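Local coordinates for protein maleylacetate reductase (Agrobacterium tumefaciens, PDB 3HL0) that probably catalyses the NADH-dependent reduction of maleylacetate to 3-oxoadipate in aromatic-compound breakdown, as an NAD-binding member of the iron-containing alcohol dehydrogenase family, at residues S166-L171 / H255-A260; A13-S18 / V151-E156; M319-T324 / I334-I339. All blocks are in the same frame, centred on the assembly; numbering follows the deposited sequence.

Interaction 1: S166-L171 / H255-A260. With NAD (nicotinamide-adenine-dinucleotide), chain D.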
loop_
_atom_site.group_PDB
_atom_site.type_symbol
_atom_site.label_atom_id
_atom_site.label_comp_id
_atom_site.label_asym_id
_atom_site.label_seq_id
_atom_site.Cartn_x
_atom_site.Cartn_y
_atom_site.Cartn_z
ATOM N N SER A 166 1.018 -4.346 -10.897
ATOM C CA SER A 166 1.806 -4.861 -12.054
ATOM C C SER A 166 1.917 -3.766 -13.137
ATOM O O SER A 166 3.026 -3.538 -13.710
ATOM C CB SER A 166 1.192 -6.155 -12.671
ATOM O OG SER A 166 1.265 -7.206 -11.696
HETATM N N MSE A 167 0.810 -3.068 -13.407
HETATM C CA MSE A 167 0.800 -2.026 -14.445
HETATM C C MSE A 167 1.629 -0.808 -14.011
HETATM O O MSE A 167 2.455 -0.317 -14.783
HETATM C CB MSE A 167 -0.621 -1.594 -14.786
HETATM C CG MSE A 167 -1.533 -2.724 -15.316
HETATM SE SE MSE A 167 -0.867 -3.708 -16.842
HETATM C CE MSE A 167 -0.171 -5.249 -15.973
ATOM N N THR A 168 1.429 -0.330 -12.784
ATOM C CA THR A 168 2.145 0.898 -12.389
ATOM C C THR A 168 3.631 0.600 -12.121
ATOM O O THR A 168 4.506 1.416 -12.487
ATOM C CB THR A 168 1.508 1.610 -11.179
ATOM O OG1 THR A 168 1.363 0.634 -10.132
ATOM C CG2 THR A 168 0.137 2.115 -11.599
ATOM N N SER A 169 3.945 -0.560 -11.536
ATOM C CA SER A 169 5.340 -0.909 -11.365
ATOM C C SER A 169 5.990 -1.097 -12.744
ATOM O O SER A 169 7.165 -0.729 -12.926
ATOM C CB SER A 169 5.447 -2.215 -10.539
ATOM O OG SER A 169 6.852 -2.540 -10.270
ATOM N N GLY A 170 5.241 -1.642 -13.720
ATOM C CA GLY A 170 5.781 -1.832 -15.095
ATOM C C GLY A 170 6.094 -0.476 -15.696
ATOM O O GLY A 170 7.126 -0.301 -16.349
ATOM N N LEU A 171 5.202 0.525 -15.479
ATOM C CA LEU A 171 5.510 1.877 -15.956
ATOM C C LEU A 171 6.698 2.517 -15.228
ATOM O O LEU A 171 7.448 3.289 -15.843
ATOM C CB LEU A 171 4.258 2.793 -15.912
ATOM C CG LEU A 171 3.167 2.395 -16.913
ATOM C CD1 LEU A 171 1.828 3.050 -16.458
ATOM C CD2 LEU A 171 3.541 2.853 -18.313
ATOM N N HIS A 255 4.272 5.311 -4.588
ATOM C CA HIS A 255 5.492 5.389 -5.430
ATOM C C HIS A 255 5.256 5.043 -6.917
ATOM O O HIS A 255 5.452 5.903 -7.820
ATOM C CB HIS A 255 6.563 4.458 -4.868
ATOM C CG HIS A 255 7.722 4.298 -5.777
ATOM N ND1 HIS A 255 8.727 5.235 -5.838
ATOM C CD2 HIS A 255 8.022 3.344 -6.694
ATOM C CE1 HIS A 255 9.618 4.852 -6.744
ATOM N NE2 HIS A 255 9.223 3.701 -7.256
ATOM N N ALA A 256 4.848 3.801 -7.188
ATOM C CA ALA A 256 4.743 3.376 -8.582
ATOM C C ALA A 256 3.689 4.196 -9.320
ATOM O O ALA A 256 3.855 4.560 -10.488
ATOM C CB ALA A 256 4.395 1.866 -8.662
ATOM N N GLU A 257 2.612 4.558 -8.620
ATOM C CA GLU A 257 1.546 5.340 -9.243
ATOM C C GLU A 257 2.005 6.737 -9.638
ATOM O O GLU A 257 1.543 7.257 -10.647
ATOM C CB GLU A 257 0.412 5.518 -8.237
ATOM C CG GLU A 257 -0.456 4.267 -8.047
ATOM C CD GLU A 257 0.094 3.265 -7.026
ATOM O OE1 GLU A 257 1.272 3.330 -6.569
ATOM O OE2 GLU A 257 -0.715 2.388 -6.628
ATOM N N THR A 258 2.881 7.322 -8.831
ATOM C CA THR A 258 3.449 8.659 -9.149
ATOM C C THR A 258 4.244 8.608 -10.468
ATOM O O THR A 258 4.062 9.446 -11.349
ATOM C CB THR A 258 4.336 9.157 -8.016
ATOM O OG1 THR A 258 3.529 9.269 -6.830
ATOM C CG2 THR A 258 4.887 10.553 -8.332
ATOM N N HIS A 259 5.033 7.547 -10.610
ATOM C CA HIS A 259 5.759 7.324 -11.885
ATOM C C HIS A 259 4.821 7.138 -13.051
ATOM O O HIS A 259 5.003 7.728 -14.080
ATOM C CB HIS A 259 6.640 6.099 -11.786
ATOM C CG HIS A 259 7.907 6.363 -11.085
ATOM N ND1 HIS A 259 9.070 6.684 -11.745
ATOM C CD2 HIS A 259 8.196 6.394 -9.757
ATOM C CE1 HIS A 259 10.020 6.924 -10.853
ATOM N NE2 HIS A 259 9.514 6.751 -9.640
ATOM N N ALA A 260 3.754 6.362 -12.860
ATOM C CA ALA A 260 2.839 6.128 -13.953
ATOM C C ALA A 260 2.133 7.393 -14.402
ATOM O O ALA A 260 1.989 7.645 -15.587
ATOM C CB ALA A 260 1.768 5.071 -13.526
HETATM P PA NAD D . 6.835 -2.370 -2.717
HETATM O O1A NAD D . 8.108 -3.128 -2.570
HETATM O O2A NAD D . 6.606 -1.212 -1.822
HETATM O O5B NAD D . 5.630 -3.414 -2.751
HETATM C C5B NAD D . 4.294 -2.924 -2.599
HETATM C C4B NAD D . 3.462 -4.048 -1.999
HETATM O O4B NAD D . 3.336 -5.094 -2.962
HETATM C C3B NAD D . 4.117 -4.642 -0.737
HETATM O O3B NAD D . 3.155 -4.866 0.310
HETATM C C2B NAD D . 4.672 -5.946 -1.261
HETATM O O2B NAD D . 4.775 -6.948 -0.269
HETATM C C1B NAD D . 3.664 -6.335 -2.353
HETATM N N9A NAD D . 4.231 -7.242 -3.379
HETATM C C8A NAD D . 5.402 -7.067 -4.092
HETATM N N7A NAD D . 5.559 -8.113 -4.936
HETATM C C5A NAD D . 4.512 -8.980 -4.772
HETATM C C6A NAD D . 4.192 -10.198 -5.370
HETATM N N6A NAD D . 4.769 -10.660 -6.509
HETATM N N1A NAD D . 3.023 -10.818 -4.926
HETATM C C2A NAD D . 2.221 -10.236 -3.969
HETATM N N3A NAD D . 2.526 -9.034 -3.386
HETATM C C4A NAD D . 3.675 -8.419 -3.795
HETATM O O3 NAD D . 6.716 -1.713 -4.208
HETATM P PN NAD D . 7.858 -1.360 -5.306
HETATM O O1N NAD D . 7.186 -0.415 -6.246
HETATM O O2N NAD D . 8.365 -2.646 -5.780
HETATM O O5D NAD D . 8.999 -0.563 -4.517
HETATM C C5D NAD D . 8.856 0.808 -4.157
HETATM C C4D NAD D . 10.032 1.154 -3.243
HETATM O O4D NAD D . 11.233 0.811 -3.918
HETATM C C3D NAD D . 10.084 2.658 -3.007
HETATM O O3D NAD D . 10.611 2.872 -1.688
HETATM C C2D NAD D . 11.058 3.128 -4.061
HETATM O O2D NAD D . 11.690 4.376 -3.771
HETATM C C1D NAD D . 12.039 1.971 -4.089
HETATM N N1N NAD D . 12.789 1.868 -5.334
HETATM C C2N NAD D . 14.145 1.966 -5.237
HETATM C C3N NAD D . 14.903 1.876 -6.386
HETATM C C7N NAD D . 16.356 1.958 -6.157
HETATM O O7N NAD D . 17.096 1.782 -7.264
HETATM N N7N NAD D . 16.876 2.199 -4.929
HETATM C C4N NAD D . 14.323 1.636 -7.680
HETATM C C5N NAD D . 12.931 1.545 -7.754
HETATM C C6N NAD D . 12.178 1.670 -6.573
HETATM O O HOH W 1 -1.060 0.656 -8.630
#
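Thr168 lies over Ala256, its OG1 3.6 Å from Ala256 CB, while its methyl CG2 reaches past to Ala260 CB at 3.9 Å. The first torsion explains this split: at chi1 52° OG1 sits between the backbone N and the carbonyl carbon, and CG2 is anti to the carbonyl carbon. One turn on, Leu171 CD1 closes on Ala260 CB at 3.6 Å. The two alanines thus offer small surfaces to helix 163-180, and the short segment axes approach to 7.7 Å at a crossing angle of 62°. No direct hydrogen bond joins the segments; one water bridges them, 2.9 Å from Thr168 OG1 and donating to Glu257 OE2 at 2.7 Å. Thr168 OG1 also has a weak hydrogen bond to Ala164 O, whereas Ser169 OG bonds to Tyr121 N, beside the NAD-binding Thr120.

At the start of helix 255-271 the His255 ring is sandwiched. NAD C2D stands 3.5 Å above one face, over the ring centre, and His259 CD2 lies 3.6 Å above the opposite face, toward the rim. His259 in turn meets the rings of His240 and His241. The histidine whose face meets the cofactor ribose thus shares a helix with Ala256 and Ala260. The chemistry implies a helix contact made directly by small apolar groups, with a single water supplying the polar link.

Interaction 2: A13-S18 / V151-E156; sequences ARIVFS and VIYDAE
Strand 15-17, at one edge of the six-stranded parallel sheet in the Rossmann-like N-terminal domain, pairs here with its neighbour, strand 150-153. The bridges are parallel and in step: Ile15 with Val151, Val16 with Ile152, Phe17 with Tyr153, the short strand axes lying 4.7 Å apart at 13°. Four backbone hydrogen bonds zigzag between them, Val151 N to Arg14 O, Val16 N to Val151 O at 2.8 Å, Tyr153 N to Val16 O at 2.7 Å, and Ser18 N to Tyr153 O.

Ile15, Phe17, Val151 and Tyr153 share one face of the sheet. With CG2 anti to its backbone N, Ile15 brings that methyl to the edge of the Tyr153 ring, in its plane and 3.5 Å from CD2, while CD1 runs beside Val151 and lies 3.8 Å from its CB. Val151 CG1 stands 3.5 Å above a face of the same tyrosine ring, toward the rim. From the other flank Phe17 CD1 comes to 3.4 Å from Tyr153 CB; the two rings are inclined at 43°, their centroids 5.6 Å apart. Helix 215-234 packs on this face through Trp226, Tyr223 and Leu222, and Tyr153 OH bonds to Glu125. Val16 and Ile152 project from the other face toward helix 25-31.

Past the strand, Asp154 OD1 accepts from Glu156 N, an Asx turn, and from Gly20 N, while OD2 bonds to Ser22 OG. The chemistry therefore combines regular peptide bonding with a tyrosine hemmed in by aliphatic and aromatic carbon, and the carboxylate of Asp154 fastens both chain exits, just before the NAD-binding Leu157.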
loop_
_atom_site.group_PDB
_atom_site.type_symbol
_atom_site.label_atom_id
_atom_site.label_comp_id
_atom_site.label_asym_id
_atom_site.label_seq_id
_atom_site.Cartn_x
_atom_site.Cartn_y
_atom_site.Cartn_z
ATOM N N ALA A 13 27.846 -8.335 -11.475
ATOM C CA ALA A 13 26.493 -8.877 -11.460
ATOM C C ALA A 13 26.515 -10.387 -11.583
ATOM O O ALA A 13 27.310 -10.937 -12.350
ATOM C CB ALA A 13 25.673 -8.273 -12.625
ATOM N N ARG A 14 25.630 -11.048 -10.846
ATOM C CA ARG A 14 25.332 -12.448 -11.107
ATOM C C ARG A 14 23.823 -12.563 -11.144
ATOM O O ARG A 14 23.176 -12.413 -10.123
ATOM C CB ARG A 14 25.916 -13.399 -10.057
ATOM C CG ARG A 14 25.431 -14.857 -10.288
ATOM C CD ARG A 14 26.246 -15.891 -9.522
ATOM N NE ARG A 14 25.573 -17.179 -9.622
ATOM C CZ ARG A 14 25.798 -18.078 -10.581
ATOM N NH1 ARG A 14 26.708 -17.847 -11.530
ATOM N NH2 ARG A 14 25.109 -19.226 -10.583
ATOM N N ILE A 15 23.274 -12.746 -12.339
ATOM C CA ILE A 15 21.823 -12.741 -12.548
ATOM C C ILE A 15 21.388 -14.119 -12.976
ATOM O O ILE A 15 21.848 -14.604 -14.011
ATOM C CB ILE A 15 21.449 -11.727 -13.671
ATOM C CG1 ILE A 15 22.135 -10.346 -13.443
ATOM C CG2 ILE A 15 19.905 -11.654 -13.820
ATOM C CD1 ILE A 15 21.716 -9.624 -12.093
ATOM N N VAL A 16 20.540 -14.775 -12.164
ATOM C CA VAL A 16 20.026 -16.121 -12.476
ATOM C C VAL A 16 18.574 -15.954 -12.926
ATOM O O VAL A 16 17.795 -15.373 -12.193
ATOM C CB VAL A 16 20.062 -16.994 -11.229
ATOM C CG1 VAL A 16 19.467 -18.371 -11.548
ATOM C CG2 VAL A 16 21.535 -17.141 -10.697
ATOM N N PHE A 17 18.220 -16.373 -14.139
ATOM C CA PHE A 17 16.880 -16.084 -14.660
ATOM C C PHE A 17 16.248 -17.350 -15.186
ATOM O O PHE A 17 16.721 -17.923 -16.178
ATOM C CB PHE A 17 16.963 -15.047 -15.800
ATOM C CG PHE A 17 15.642 -14.408 -16.145
ATOM C CD1 PHE A 17 15.426 -13.043 -15.884
ATOM C CD2 PHE A 17 14.675 -15.115 -16.805
ATOM C CE1 PHE A 17 14.199 -12.438 -16.185
ATOM C CE2 PHE A 17 13.446 -14.514 -17.104
ATOM C CZ PHE A 17 13.234 -13.173 -16.818
ATOM N N SER A 18 15.177 -17.805 -14.530
ATOM C CA SER A 18 14.425 -18.953 -15.061
ATOM C C SER A 18 13.246 -19.228 -14.144
ATOM O O SER A 18 13.344 -19.071 -12.905
ATOM C CB SER A 18 15.306 -20.194 -15.208
ATOM O OG SER A 18 15.673 -20.709 -13.961
ATOM N N VAL A 151 21.180 -11.803 -8.057
ATOM C CA VAL A 151 19.740 -11.610 -8.224
ATOM C C VAL A 151 19.186 -12.876 -8.849
ATOM O O VAL A 151 19.785 -13.405 -9.795
ATOM C CB VAL A 151 19.473 -10.445 -9.195
ATOM C CG1 VAL A 151 17.975 -10.240 -9.381
ATOM C CG2 VAL A 151 20.130 -9.174 -8.704
ATOM N N ILE A 152 18.105 -13.413 -8.262
ATOM C CA ILE A 152 17.428 -14.605 -8.793
ATOM C C ILE A 152 16.072 -14.153 -9.298
ATOM O O ILE A 152 15.203 -13.777 -8.509
ATOM C CB ILE A 152 17.291 -15.690 -7.690
ATOM C CG1 ILE A 152 18.683 -16.105 -7.236
ATOM C CG2 ILE A 152 16.513 -16.906 -8.199
ATOM C CD1 ILE A 152 18.615 -17.166 -6.104
ATOM N N TYR A 153 15.893 -14.195 -10.607
ATOM C CA TYR A 153 14.623 -13.820 -11.215
ATOM C C TYR A 153 13.802 -15.066 -11.518
ATOM O O TYR A 153 14.154 -15.881 -12.402
ATOM C CB TYR A 153 14.848 -13.087 -12.540
ATOM C CG TYR A 153 15.265 -11.639 -12.402
ATOM C CD1 TYR A 153 14.371 -10.688 -11.892
ATOM C CD2 TYR A 153 16.529 -11.218 -12.826
ATOM C CE1 TYR A 153 14.743 -9.321 -11.799
ATOM C CE2 TYR A 153 16.904 -9.911 -12.738
ATOM C CZ TYR A 153 16.020 -8.955 -12.241
ATOM O OH TYR A 153 16.418 -7.663 -12.167
ATOM N N ASP A 154 12.691 -15.191 -10.792
ATOM C CA ASP A 154 11.816 -16.354 -10.935
ATOM C C ASP A 154 10.402 -15.877 -11.269
ATOM O O ASP A 154 9.678 -15.452 -10.364
ATOM C CB ASP A 154 11.817 -17.157 -9.640
ATOM C CG ASP A 154 10.937 -18.416 -9.717
ATOM O OD1 ASP A 154 10.177 -18.586 -10.688
ATOM O OD2 ASP A 154 11.095 -19.279 -8.824
ATOM N N ALA A 155 10.049 -15.898 -12.552
ATOM C CA ALA A 155 8.774 -15.278 -12.965
ATOM C C ALA A 155 7.566 -15.970 -12.285
ATOM O O ALA A 155 6.501 -15.360 -12.167
ATOM C CB ALA A 155 8.631 -15.286 -14.444
ATOM N N GLU A 156 7.724 -17.199 -11.790
ATOM C CA GLU A 156 6.595 -17.851 -11.068
ATOM C C GLU A 156 6.152 -17.035 -9.844
ATOM O O GLU A 156 4.960 -17.067 -9.468
ATOM C CB GLU A 156 6.932 -19.306 -10.704
ATOM C CG GLU A 156 7.073 -20.173 -11.944
ATOM C CD GLU A 156 7.485 -21.633 -11.668
ATOM O OE1 GLU A 156 7.784 -22.013 -10.514
ATOM O OE2 GLU A 156 7.509 -22.392 -12.652
#

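Interaction 3: M319-T324 / I334-I339; sequences MAELAT and IEKTAI
Lys336 reaches across to helix 316-323, and its chain can be traced atom by atom. CB lies 3.8 Å from Thr324 OG1. With CG anti to the backbone N (chi1 -170°), CG passes Thr324 OG1 and comes to 4.0 Å from Ala320 O. The chain stays extended: CD stands 3.7 Å from Thr324 OG1, CE 3.3 Å from Glu321 OE1, and NZ forms a salt bridge with Glu321 OE1 at 2.6 Å, using the anti lone pair of that oxygen. The bend at chi2 (58°) brings Glu321 CD round toward the lysine, and OE1 takes the bond. The lysine crosses Thr324 at about a right angle, and Thr324 OG1 donates to Ala320 O at 2.7 Å, which holds the hydroxyl on the last turn of its own helix.

Thr324 CG2 lies beside the backbone of Lys336 and presses on Ile334 CG2 at 3.4 Å, tighter than usual for two methyls. Deeper in, Ala323 CB meets Ile339 CG2 at 4.0 Å. Glu335 is the N-cap of helix 336-348: OE1 takes Ala338 N and Thr337 OG1, and OE2 takes Thr337 N, each backbone N-H coming from above the carboxylate plane. The contact thus joins the end of helix 316-323 to the start of helix 336-348, with helix 239-251 reached by Leu322, Ala323 and Ile339, and helix 255-271 by Ala338 and Ile339 through Tyr269.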
loop_
_atom_site.group_PDB
_atom_site.type_symbol
_atom_site.label_atom_id
_atom_site.label_comp_id
_atom_site.label_asym_id
_atom_site.label_seq_id
_atom_site.Cartn_x
_atom_site.Cartn_y
_atom_site.Cartn_z
HETATM N N MSE A 319 5.022 22.682 -5.159
HETATM C CA MSE A 319 5.784 21.636 -5.825
HETATM C C MSE A 319 6.641 22.179 -6.962
HETATM O O MSE A 319 7.763 21.741 -7.117
HETATM C CB MSE A 319 4.860 20.523 -6.353
HETATM C CG MSE A 319 4.290 19.612 -5.263
HETATM SE SE MSE A 319 5.505 18.904 -3.955
HETATM C CE MSE A 319 5.251 20.284 -2.578
ATOM N N ALA A 320 6.118 23.135 -7.723
ATOM C CA ALA A 320 6.916 23.708 -8.817
ATOM C C ALA A 320 8.145 24.423 -8.215
ATOM O O ALA A 320 9.239 24.377 -8.787
ATOM C CB ALA A 320 6.081 24.666 -9.634
ATOM N N GLU A 321 7.969 25.058 -7.043
ATOM C CA GLU A 321 9.108 25.674 -6.330
ATOM C C GLU A 321 10.150 24.652 -5.866
ATOM O O GLU A 321 11.331 24.835 -6.125
ATOM C CB GLU A 321 8.615 26.552 -5.174
ATOM C CG GLU A 321 9.727 27.257 -4.349
ATOM C CD GLU A 321 10.651 28.175 -5.167
ATOM O OE1 GLU A 321 10.174 28.851 -6.113
ATOM O OE2 GLU A 321 11.867 28.232 -4.828
ATOM N N LEU A 322 9.723 23.575 -5.211
ATOM C CA LEU A 322 10.643 22.552 -4.738
ATOM C C LEU A 322 11.354 21.890 -5.902
ATOM O O LEU A 322 12.538 21.565 -5.813
ATOM C CB LEU A 322 9.897 21.478 -3.932
ATOM C CG LEU A 322 9.761 21.469 -2.423
ATOM C CD1 LEU A 322 9.324 20.068 -2.023
ATOM C CD2 LEU A 322 11.081 21.818 -1.720
ATOM N N ALA A 323 10.632 21.694 -7.001
ATOM C CA ALA A 323 11.203 21.018 -8.164
ATOM C C ALA A 323 12.273 21.841 -8.849
ATOM O O ALA A 323 13.060 21.320 -9.645
ATOM C CB ALA A 323 10.079 20.665 -9.164
ATOM N N THR A 324 12.312 23.144 -8.551
ATOM C CA THR A 324 13.297 24.011 -9.197
ATOM C C THR A 324 14.353 24.524 -8.240
ATOM O O THR A 324 15.222 25.323 -8.620
ATOM C CB THR A 324 12.622 25.153 -10.011
ATOM O OG1 THR A 324 11.529 25.725 -9.278
ATOM C CG2 THR A 324 12.077 24.586 -11.284
ATOM N N ILE A 334 15.426 22.773 -16.583
ATOM C CA ILE A 334 14.283 22.840 -15.699
ATOM C C ILE A 334 13.991 24.330 -15.446
ATOM O O ILE A 334 14.888 25.128 -15.082
ATOM C CB ILE A 334 14.577 22.111 -14.377
ATOM C CG1 ILE A 334 15.003 20.637 -14.575
ATOM C CG2 ILE A 334 13.410 22.283 -13.436
ATOM C CD1 ILE A 334 14.309 19.836 -15.592
ATOM N N GLU A 335 12.749 24.717 -15.697
ATOM C CA GLU A 335 12.336 26.094 -15.557
ATOM C C GLU A 335 10.994 26.105 -14.832
ATOM O O GLU A 335 10.086 25.356 -15.207
ATOM C CB GLU A 335 12.246 26.732 -16.918
ATOM C CG GLU A 335 12.118 28.258 -16.823
ATOM C CD GLU A 335 10.678 28.693 -16.594
ATOM O OE1 GLU A 335 9.819 28.236 -17.396
ATOM O OE2 GLU A 335 10.431 29.490 -15.623
ATOM N N LYS A 336 10.881 26.976 -13.828
ATOM C CA LYS A 336 9.712 26.940 -12.925
ATOM C C LYS A 336 8.368 27.017 -13.661
ATOM O O LYS A 336 7.452 26.223 -13.374
ATOM C CB LYS A 336 9.830 28.012 -11.826
ATOM C CG LYS A 336 8.770 27.823 -10.746
ATOM C CD LYS A 336 9.117 28.578 -9.475
ATOM C CE LYS A 336 7.940 28.553 -8.546
ATOM N NZ LYS A 336 8.085 29.583 -7.470
ATOM N N THR A 337 8.179 27.975 -14.566
ATOM C CA THR A 337 6.862 28.087 -15.207
ATOM C C THR A 337 6.514 26.865 -16.042
ATOM O O THR A 337 5.348 26.456 -16.102
ATOM C CB THR A 337 6.665 29.399 -16.007
ATOM O OG1 THR A 337 7.560 29.430 -17.118
ATOM C CG2 THR A 337 6.874 30.641 -15.091
ATOM N N ALA A 338 7.524 26.309 -16.721
ATOM C CA ALA A 338 7.305 25.162 -17.577
ATOM C C ALA A 338 7.027 23.900 -16.735
ATOM O O ALA A 338 6.190 23.070 -17.124
ATOM C CB ALA A 338 8.485 24.966 -18.523
ATOM N N ILE A 339 7.674 23.811 -15.582
ATOM C CA ILE A 339 7.387 22.710 -14.628
ATOM C C ILE A 339 5.991 22.911 -14.021
ATOM O O ILE A 339 5.223 21.949 -13.839
ATOM C CB ILE A 339 8.470 22.583 -13.539
ATOM C CG1 ILE A 339 9.821 22.176 -14.186
ATOM C CG2 ILE A 339 8.036 21.613 -12.455
ATOM C CD1 ILE A 339 9.776 20.831 -15.026
#

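How the interactions relate
Interaction 1 is the buried contact, with its centre about 9 Å from that of the chain; interactions 2 and 3 are partly buried and lie about 16 and 24 Å out, on opposite sides of the chain's centre. Chemistry follows place. The central helix crossing relies on small apolar groups and one water, with a histidine of helix 255-271 against the cofactor; the sheet edge relies on peptide hydrogen bonds; the peripheral helix pair adds an exposed salt bridge and a cap. No two of the contacts touch, but elements connect them: strand 150-153 of interaction 2 precedes helix 163-180 of interaction 1, and helix 255-271 of interaction 1 reaches interaction 3 through Tyr269.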